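Local coordinates for putative flagellar hook-associated protein (PDB 3PWX), which probably serves as a structural component of the bacterial flagellum, as a flagellin-family protein thought to be hook-associated, at residues Glu41-Ser46 with His97-Gly102; Ser87-Gln92 with Gln143-Ile148; Ala108-Ser113 with Tyr117-Asn122. All coordinates share one frame; numbering follows the deposited sequence.

Contacts 1 and 2 have centres about 7 Å apart, and their segments alternate along the sequence, each contact closing a loop that contains one segment of the other. L99 N probably donates a hydrogen bond to A91 O at 3.0 Å, tying 97-102 to 87-92. Contact 3, a hairpin nested in the loop that contact 2 closes, has its centre about 9 Å from that of contact 2 and about 14 Å from that of contact 1. N90 OD1 probably accepts from L110 N at 2.9 Å, and S101 O probably accepts from N122 N at 3.1 Å. The magnesium ion is held by H97 of contact 1; the side chain of A108 in contact 3 is about 14 Å from it.

Contact 1: Glu41-Ser46 with His97-Gly102; sequences ETHLDS and HFLFSG. With MG (magnesium ion), chain C.
H43 on helix 7-61 faces L99 with 9.6 Å between their CA atoms, and the type I beta turn F98-S101 puts L99 and F100 at its two central positions, both directed at the helix. L99 CD2 touches H43 CD2 at 3.6 Å, the two side chains crossing at about a right angle. H43 carries CG anti to its carbonyl carbon (chi1 -61°), which brings the imidazole over to the leucine. H43 CB meets the edge of the F100 ring, in its plane, 3.9 Å from CE1; separately, L44 CG comes within 4.3 Å of F100 CZ. L99 CB lies over one face of that ring, so the two turn residues pack on each other as well as on the helix. Apolar L44 and F100 suit their burial, while H43 is partly exposed. H97 NE2 coordinates the magnesium ion at 2.3 Å with three waters, and ND1 is hydrogen-bonded to E95. The contact thus sets the loop after helix 71-89 against the long helix of the flagellin-type helical region, predicted as coiled coil up to H43. L44 also packs on A193 and M194 of helix 172-223, and the F100 backbone is hydrogen-bonded to that of A142, which starts helix 142-145.

Contact 2: Ser87-Gln92 with Gln143-Ile148; sequences SSFNAQ and QEILDI
F89 reaches across to I145 and L146, using a different part of its ring for each. I145 CG2 stands at the edge of the ring, near its plane, 3.8 Å from F89 CZ. L146 comes over one face instead: its CG sits 4.1 Å above the ring plane toward the rim, and its CD2 is 3.8 Å from F89 CE2. The phenylalanine and leucine side chains run past each other in opposite directions. I145 presents the methyl CG2 because that branch is anti to its own backbone N, with CG1 beside the N (chi1 -65°). A flat ring suits this place because it offers an edge to a methyl and a face to a branched leucine, all three residues being buried. The contact joins the C-terminal part of helix 71-89 to the short helix 142-145, within a fold dominated by long helices, as in other flagellin-family proteins. Beyond this shell, F89 also packs on V47 of helix 7-61, I145 on V190 of helix 172-223, and L146 on V119 of the neighbouring strand. The backbone near F89 is turned by a bond from A91 N to S88 O at 3.2 Å. On the opposite segment, the carbonyl of I145 accepts from the N189 side-chain amide, which ties this backbone to helix 172-223.

Contact 3: Ala108-Ser113 with Tyr117-Asn122; sequences AALNKS and YVVEGN
N111 and V118 form the hydrogen-bonded pair of a short antiparallel beta hairpin: N111 N donates to V118 O at 3.0 Å, and V118 N returns a bond to N111 O at 2.8 Å. Next to it, L110 and V119 make a non-hydrogen-bonded pair. Where the chain leaves this ladder, two consecutive N-H groups share A109 O: G121 N makes the straighter bond at 3.1 Å (159°), whereas E120 N is close, at 2.6 Å, but bent (130°) and above the carbonyl plane. Two backbone donors are satisfied outside the hairpin, L110 N by N90 OD1 and Y117 N by N156 OD1. Both ends of the N111 amide are used. OD1 accepts from S113 N, an Asx turn that bends the chain leaving the strand, while ND2 donates to the syn lone pair of E120 OE1 at 3.1 Å, with that oxygen in the amide plane and the carboxylate plane steeply turned from it. Asparagine suits the site because one small group supplies an acceptor and a donor. L110 CD2 adds an apolar touch to Y117 CB at 4.0 Å. The main polar partner of K112 NZ is D159, a salt bridge to helix 154-166; its bond to Y117 OH is weak. On its way there the extended lysine chain lies over one face of the tyrosine, CG making a CH-pi contact 3.6 Å from the Y117 ring centroid, 17° off the normal.

Contact 1: Glu41-Ser46 with His97-Gly102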
loop_
_atom_site.group_PDB
_atom_site.type_symbol
_atom_site.label_atom_id
_atom_site.label_comp_id
_atom_site.label_asym_id
_atom_site.label_seq_id
_atom_site.Cartn_x
_atom_site.Cartn_y
_atom_site.Cartn_z
ATOM N N GLU A 41 14.317 11.302 3.127
ATOM C CA GLU A 41 14.854 11.309 4.462
ATOM C C GLU A 41 15.990 12.297 4.545
ATOM O O GLU A 41 16.107 13.026 5.540
ATOM C CB GLU A 41 15.420 9.935 4.797
ATOM C CG GLU A 41 14.619 9.061 5.769
ATOM C CD GLU A 41 15.064 7.542 5.764
ATOM O OE1 GLU A 41 15.139 6.881 4.684
ATOM O OE2 GLU A 41 15.307 7.005 6.858
ATOM N N THR A 42 16.835 12.338 3.514
ATOM C CA THR A 42 17.932 13.322 3.478
ATOM C C THR A 42 17.337 14.710 3.563
ATOM O O THR A 42 17.794 15.521 4.356
ATOM C CB THR A 42 18.706 13.215 2.152
ATOM O OG1 THR A 42 19.450 11.984 2.113
ATOM C CG2 THR A 42 19.651 14.410 1.931
ATOM N N HIS A 43 16.313 14.996 2.760
ATOM C CA HIS A 43 15.733 16.361 2.761
ATOM C C HIS A 43 15.060 16.646 4.083
ATOM O O HIS A 43 15.209 17.790 4.619
ATOM C CB HIS A 43 14.787 16.662 1.580
ATOM C CG HIS A 43 15.454 16.573 0.243
ATOM N ND1 HIS A 43 16.407 17.487 -0.176
ATOM C CD2 HIS A 43 15.340 15.656 -0.746
ATOM C CE1 HIS A 43 16.831 17.145 -1.380
ATOM N NE2 HIS A 43 16.196 16.043 -1.748
ATOM N N LEU A 44 14.390 15.632 4.649
ATOM C CA LEU A 44 13.792 15.864 5.937
ATOM C C LEU A 44 14.834 16.055 7.032
ATOM O O LEU A 44 14.674 16.956 7.839
ATOM C CB LEU A 44 12.752 14.873 6.315
ATOM C CG LEU A 44 11.511 14.924 5.407
ATOM C CD1 LEU A 44 10.630 13.727 5.736
ATOM C CD2 LEU A 44 10.761 16.272 5.515
ATOM N N ASP A 45 15.915 15.277 7.008
ATOM C CA ASP A 45 16.995 15.445 7.943
ATOM C C ASP A 45 17.474 16.887 7.932
ATOM O O ASP A 45 17.559 17.533 8.983
ATOM C CB ASP A 45 18.158 14.514 7.643
ATOM C CG ASP A 45 19.086 14.391 8.828
ATOM O OD1 ASP A 45 18.622 14.030 9.937
ATOM O OD2 ASP A 45 20.284 14.712 8.687
ATOM N N SER A 46 17.717 17.406 6.736
ATOM C CA SER A 46 18.158 18.802 6.567
ATOM C C SER A 46 17.138 19.848 7.042
ATOM O O SER A 46 17.543 20.831 7.661
ATOM C CB SER A 46 18.555 19.050 5.112
ATOM O OG SER A 46 18.637 20.423 4.829
ATOM N N HIS A 97 10.889 16.137 -11.094
ATOM C CA HIS A 97 9.635 16.113 -10.369
ATOM C C HIS A 97 9.731 16.629 -8.932
ATOM O O HIS A 97 10.731 16.364 -8.243
ATOM C CB HIS A 97 9.062 14.690 -10.423
ATOM C CG HIS A 97 8.734 14.256 -11.817
ATOM N ND1 HIS A 97 9.049 13.009 -12.302
ATOM C CD2 HIS A 97 8.140 14.920 -12.843
ATOM C CE1 HIS A 97 8.641 12.913 -13.557
ATOM N NE2 HIS A 97 8.101 14.061 -13.910
ATOM N N PHE A 98 8.717 17.366 -8.465
ATOM C CA PHE A 98 8.725 17.829 -7.071
ATOM C C PHE A 98 8.413 16.719 -6.070
ATOM O O PHE A 98 7.332 16.224 -5.993
ATOM C CB PHE A 98 7.852 19.062 -6.853
ATOM C CG PHE A 98 8.388 20.283 -7.517
ATOM C CD1 PHE A 98 9.389 21.047 -6.905
ATOM C CD2 PHE A 98 7.952 20.637 -8.783
ATOM C CE1 PHE A 98 9.919 22.192 -7.558
ATOM C CE2 PHE A 98 8.466 21.764 -9.422
ATOM C CZ PHE A 98 9.445 22.544 -8.820
ATOM N N LEU A 99 9.405 16.347 -5.285
ATOM C CA LEU A 99 9.309 15.260 -4.338
ATOM C C LEU A 99 8.143 15.382 -3.356
ATOM O O LEU A 99 7.608 14.412 -2.880
ATOM C CB LEU A 99 10.649 15.263 -3.574
ATOM C CG LEU A 99 11.680 14.159 -3.892
ATOM C CD1 LEU A 99 11.710 13.691 -5.392
ATOM C CD2 LEU A 99 13.113 14.543 -3.356
ATOM N N PHE A 100 7.763 16.601 -3.019
ATOM C CA PHE A 100 6.959 16.787 -1.790
ATOM C C PHE A 100 5.661 17.454 -2.056
ATOM O O PHE A 100 5.020 17.913 -1.073
ATOM C CB PHE A 100 7.679 17.606 -0.685
ATOM C CG PHE A 100 8.771 16.876 -0.028
ATOM C CD1 PHE A 100 10.067 17.334 -0.124
ATOM C CD2 PHE A 100 8.521 15.677 0.697
ATOM C CE1 PHE A 100 11.089 16.658 0.503
ATOM C CE2 PHE A 100 9.539 14.996 1.269
ATOM C CZ PHE A 100 10.838 15.501 1.181
ATOM N N SER A 101 5.295 17.505 -3.334
ATOM C CA SER A 101 4.070 18.128 -3.782
ATOM C C SER A 101 2.800 17.252 -3.872
ATOM O O SER A 101 1.754 17.687 -4.432
ATOM C CB SER A 101 4.349 18.802 -5.141
ATOM O OG SER A 101 5.106 20.015 -4.912
ATOM N N GLY A 102 2.822 16.045 -3.337
ATOM C CA GLY A 102 1.640 15.240 -3.492
ATOM C C GLY A 102 1.515 14.852 -4.970
ATOM O O GLY A 102 2.484 14.479 -5.584
HETATM MG MG MG C . 6.824 14.554 -15.716
HETATM O O HOH W 1 8.593 14.389 -16.417
HETATM O O HOH W 2 7.402 16.491 -15.615
HETATM O O HOH W 3 5.011 15.038 -14.313
#

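Contact 2: Ser87-Gln92 with Gln143-Ile148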
loop_
_atom_site.group_PDB
_atom_site.type_symbol
_atom_site.label_atom_id
_atom_site.label_comp_id
_atom_site.label_asym_id
_atom_site.label_seq_id
_atom_site.Cartn_x
_atom_site.Cartn_y
_atom_site.Cartn_z
ATOM N N SER A 87 13.782 25.448 0.329
ATOM C CA SER A 87 14.485 24.615 -0.666
ATOM C C SER A 87 14.343 23.112 -0.529
ATOM O O SER A 87 14.351 22.385 -1.539
ATOM C CB SER A 87 15.984 24.874 -0.613
ATOM O OG SER A 87 16.263 25.908 -1.507
ATOM N N SER A 88 14.354 22.641 0.721
ATOM C CA SER A 88 14.239 21.236 0.971
ATOM C C SER A 88 12.834 20.801 0.638
ATOM O O SER A 88 12.662 19.783 0.011
ATOM C CB SER A 88 14.617 20.907 2.406
ATOM O OG SER A 88 15.977 21.313 2.653
ATOM N N PHE A 89 11.813 21.574 0.969
ATOM C CA PHE A 89 10.455 21.074 0.655
ATOM C C PHE A 89 10.105 21.160 -0.828
ATOM O O PHE A 89 9.085 20.607 -1.240
ATOM C CB PHE A 89 9.386 21.802 1.447
ATOM C CG PHE A 89 9.189 21.269 2.783
ATOM C CD1 PHE A 89 8.624 20.017 2.958
ATOM C CD2 PHE A 89 9.583 22.007 3.890
ATOM C CE1 PHE A 89 8.442 19.492 4.225
ATOM C CE2 PHE A 89 9.408 21.491 5.174
ATOM C CZ PHE A 89 8.829 20.239 5.349
ATOM N N ASN A 90 10.952 21.854 -1.596
ATOM C CA ASN A 90 10.816 22.088 -3.032
ATOM C C ASN A 90 11.849 21.283 -3.818
ATOM O O ASN A 90 12.061 21.513 -4.996
ATOM C CB ASN A 90 10.973 23.574 -3.344
ATOM C CG ASN A 90 9.672 24.351 -3.165
ATOM O OD1 ASN A 90 8.575 23.760 -3.044
ATOM N ND2 ASN A 90 9.779 25.655 -3.130
ATOM N N ALA A 91 12.465 20.320 -3.137
ATOM C CA ALA A 91 13.376 19.369 -3.753
ATOM C C ALA A 91 12.726 18.704 -4.952
ATOM O O ALA A 91 11.514 18.456 -4.951
ATOM C CB ALA A 91 13.773 18.310 -2.739
ATOM N N GLN A 92 13.549 18.418 -5.955
ATOM C CA GLN A 92 13.116 17.760 -7.158
ATOM C C GLN A 92 13.996 16.540 -7.320
ATOM O O GLN A 92 15.122 16.517 -6.787
ATOM C CB GLN A 92 13.297 18.673 -8.382
ATOM C CG GLN A 92 12.423 19.886 -8.373
ATOM C CD GLN A 92 12.833 20.901 -9.420
ATOM O OE1 GLN A 92 13.675 21.744 -9.151
ATOM N NE2 GLN A 92 12.258 20.825 -10.608
ATOM N N GLN A 143 2.457 19.479 2.426
ATOM C CA GLN A 143 1.210 19.941 2.974
ATOM C C GLN A 143 0.779 19.270 4.255
ATOM O O GLN A 143 0.200 19.918 5.095
ATOM C CB GLN A 143 0.089 19.866 1.965
ATOM C CG GLN A 143 -1.177 20.299 2.557
ATOM C CD GLN A 143 -2.026 20.844 1.513
ATOM O OE1 GLN A 143 -1.837 22.022 1.119
ATOM N NE2 GLN A 143 -2.946 20.010 0.982
ATOM N N GLU A 144 1.047 17.987 4.420
ATOM C CA GLU A 144 0.763 17.344 5.689
ATOM C C GLU A 144 1.802 17.713 6.755
ATOM O O GLU A 144 1.437 17.950 7.919
ATOM C CB GLU A 144 0.650 15.826 5.496
ATOM C CG GLU A 144 0.593 15.089 6.822
ATOM C CD GLU A 144 0.568 13.574 6.633
ATOM O OE1 GLU A 144 0.206 13.105 5.508
ATOM O OE2 GLU A 144 0.888 12.851 7.618
ATOM N N ILE A 145 3.072 17.810 6.356
ATOM C CA ILE A 145 4.178 18.095 7.301
ATOM C C ILE A 145 4.203 19.500 7.902
ATOM O O ILE A 145 4.514 19.688 9.115
ATOM C CB ILE A 145 5.542 17.670 6.694
ATOM C CG1 ILE A 145 5.542 16.111 6.513
ATOM C CG2 ILE A 145 6.637 18.045 7.568
ATOM C CD1 ILE A 145 6.617 15.570 5.597
ATOM N N LEU A 146 3.830 20.485 7.071
ATOM C CA LEU A 146 3.802 21.887 7.450
ATOM C C LEU A 146 2.507 22.282 8.186
ATOM O O LEU A 146 2.443 23.348 8.832
ATOM C CB LEU A 146 4.015 22.766 6.212
ATOM C CG LEU A 146 5.469 22.794 5.724
ATOM C CD1 LEU A 146 5.720 23.801 4.573
ATOM C CD2 LEU A 146 6.470 23.152 6.862
ATOM N N ASP A 147 1.501 21.427 8.131
ATOM C CA ASP A 147 0.256 21.717 8.830
ATOM C C ASP A 147 0.430 21.566 10.346
ATOM O O ASP A 147 0.546 20.462 10.887
ATOM C CB ASP A 147 -0.883 20.828 8.281
ATOM C CG ASP A 147 -2.110 20.773 9.198
ATOM O OD1 ASP A 147 -1.966 20.796 10.434
ATOM O OD2 ASP A 147 -3.243 20.641 8.691
ATOM N N ILE A 148 0.444 22.704 11.019
ATOM C CA ILE A 148 0.443 22.744 12.477
ATOM C C ILE A 148 -0.884 23.297 12.985
ATOM O O ILE A 148 -0.983 23.749 14.124
ATOM C CB ILE A 148 1.664 23.520 13.047
ATOM C CG1 ILE A 148 1.911 24.795 12.236
ATOM C CG2 ILE A 148 2.883 22.668 12.952
ATOM C CD1 ILE A 148 2.790 25.843 12.927
#

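Contact 3: Ala108-Ser113 with Tyr117-Asn122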
loop_
_atom_site.group_PDB
_atom_site.type_symbol
_atom_site.label_atom_id
_atom_site.label_comp_id
_atom_site.label_asym_id
_atom_site.label_seq_id
_atom_site.Cartn_x
_atom_site.Cartn_y
_atom_site.Cartn_z
ATOM N N ALA A 108 5.902 23.379 -7.659
ATOM C CA ALA A 108 6.649 23.611 -6.416
ATOM C C ALA A 108 5.728 23.458 -5.230
ATOM O O ALA A 108 4.615 23.924 -5.273
ATOM C CB ALA A 108 7.194 24.988 -6.431
ATOM N N ALA A 109 6.171 22.805 -4.164
ATOM C CA ALA A 109 5.320 22.572 -2.972
ATOM C C ALA A 109 4.988 23.872 -2.243
ATOM O O ALA A 109 3.882 24.013 -1.688
ATOM C CB ALA A 109 6.008 21.658 -2.035
ATOM N N LEU A 110 5.930 24.812 -2.283
ATOM C CA LEU A 110 5.811 26.098 -1.598
ATOM C C LEU A 110 6.033 27.273 -2.565
ATOM O O LEU A 110 6.924 27.251 -3.414
ATOM C CB LEU A 110 6.868 26.184 -0.495
ATOM C CG LEU A 110 6.638 25.614 0.893
ATOM C CD1 LEU A 110 7.972 25.411 1.522
ATOM C CD2 LEU A 110 5.864 26.609 1.699
ATOM N N ASN A 111 5.218 28.302 -2.415
ATOM C CA ASN A 111 5.284 29.493 -3.237
ATOM C C ASN A 111 5.188 30.709 -2.313
ATOM O O ASN A 111 4.368 30.721 -1.391
ATOM C CB ASN A 111 4.100 29.496 -4.194
ATOM C CG ASN A 111 4.308 30.414 -5.398
ATOM O OD1 ASN A 111 4.890 31.494 -5.299
ATOM N ND2 ASN A 111 3.823 29.975 -6.549
ATOM N N LYS A 112 6.006 31.734 -2.574
ATOM C CA LYS A 112 6.033 32.962 -1.725
ATOM C C LYS A 112 5.614 34.197 -2.500
ATOM O O LYS A 112 5.576 35.304 -1.952
ATOM C CB LYS A 112 7.398 33.184 -1.053
ATOM C CG LYS A 112 7.260 33.857 0.316
ATOM C CD LYS A 112 8.503 34.688 0.764
ATOM C CE LYS A 112 8.304 35.237 2.200
ATOM N NZ LYS A 112 9.595 35.545 2.992
ATOM N N SER A 113 5.280 33.995 -3.774
ATOM C CA SER A 113 4.780 35.050 -4.676
ATOM C C SER A 113 3.786 36.035 -4.069
ATOM O O SER A 113 3.674 37.149 -4.527
ATOM C CB SER A 113 4.101 34.417 -5.890
ATOM O OG SER A 113 5.072 34.035 -6.835
ATOM N N TYR A 117 4.281 32.610 2.630
ATOM C CA TYR A 117 4.441 31.233 2.107
ATOM C C TYR A 117 3.102 30.553 1.992
ATOM O O TYR A 117 2.322 30.525 2.941
ATOM C CB TYR A 117 5.433 30.405 2.912
ATOM C CG TYR A 117 6.827 30.987 2.913
ATOM C CD1 TYR A 117 7.710 30.722 1.866
ATOM C CD2 TYR A 117 7.262 31.816 3.969
ATOM C CE1 TYR A 117 8.995 31.244 1.873
ATOM C CE2 TYR A 117 8.557 32.358 3.990
ATOM C CZ TYR A 117 9.419 32.068 2.931
ATOM O OH TYR A 117 10.702 32.579 2.913
ATOM N N VAL A 118 2.820 30.060 0.801
ATOM C CA VAL A 118 1.585 29.323 0.548
ATOM C C VAL A 118 1.927 27.853 0.143
ATOM O O VAL A 118 2.790 27.608 -0.715
ATOM C CB VAL A 118 0.687 30.016 -0.537
ATOM C CG1 VAL A 118 -0.271 28.979 -1.211
ATOM C CG2 VAL A 118 -0.085 31.185 0.050
ATOM N N VAL A 119 1.274 26.867 0.746
ATOM C CA VAL A 119 1.565 25.511 0.300
ATOM C C VAL A 119 0.816 25.198 -0.954
ATOM O O VAL A 119 -0.412 25.103 -0.934
ATOM C CB VAL A 119 1.361 24.445 1.380
ATOM C CG1 VAL A 119 1.636 23.086 0.760
ATOM C CG2 VAL A 119 2.367 24.652 2.569
ATOM N N GLU A 120 1.516 25.037 -2.073
ATOM C CA GLU A 120 0.759 24.654 -3.285
ATOM C C GLU A 120 0.754 23.186 -3.611
ATOM O O GLU A 120 -0.019 22.780 -4.450
ATOM C CB GLU A 120 1.192 25.440 -4.502
ATOM C CG GLU A 120 0.339 26.656 -4.757
ATOM C CD GLU A 120 1.166 27.745 -5.400
ATOM O OE1 GLU A 120 2.278 27.393 -5.880
ATOM O OE2 GLU A 120 0.754 28.940 -5.404
ATOM N N GLY A 121 1.582 22.377 -2.949
ATOM C CA GLY A 121 1.504 20.935 -3.091
ATOM C C GLY A 121 0.156 20.530 -2.538
ATOM O O GLY A 121 -0.417 21.316 -1.776
ATOM N N ASN A 122 -0.347 19.342 -2.902
ATOM C CA ASN A 122 -1.532 18.785 -2.272
ATOM C C ASN A 122 -1.037 17.656 -1.362
ATOM O O ASN A 122 0.172 17.522 -1.165
ATOM C CB ASN A 122 -2.599 18.338 -3.327
ATOM C CG ASN A 122 -2.137 17.119 -4.182
ATOM O OD1 ASN A 122 -1.407 16.266 -3.694
ATOM N ND2 ASN A 122 -2.531 17.058 -5.428
#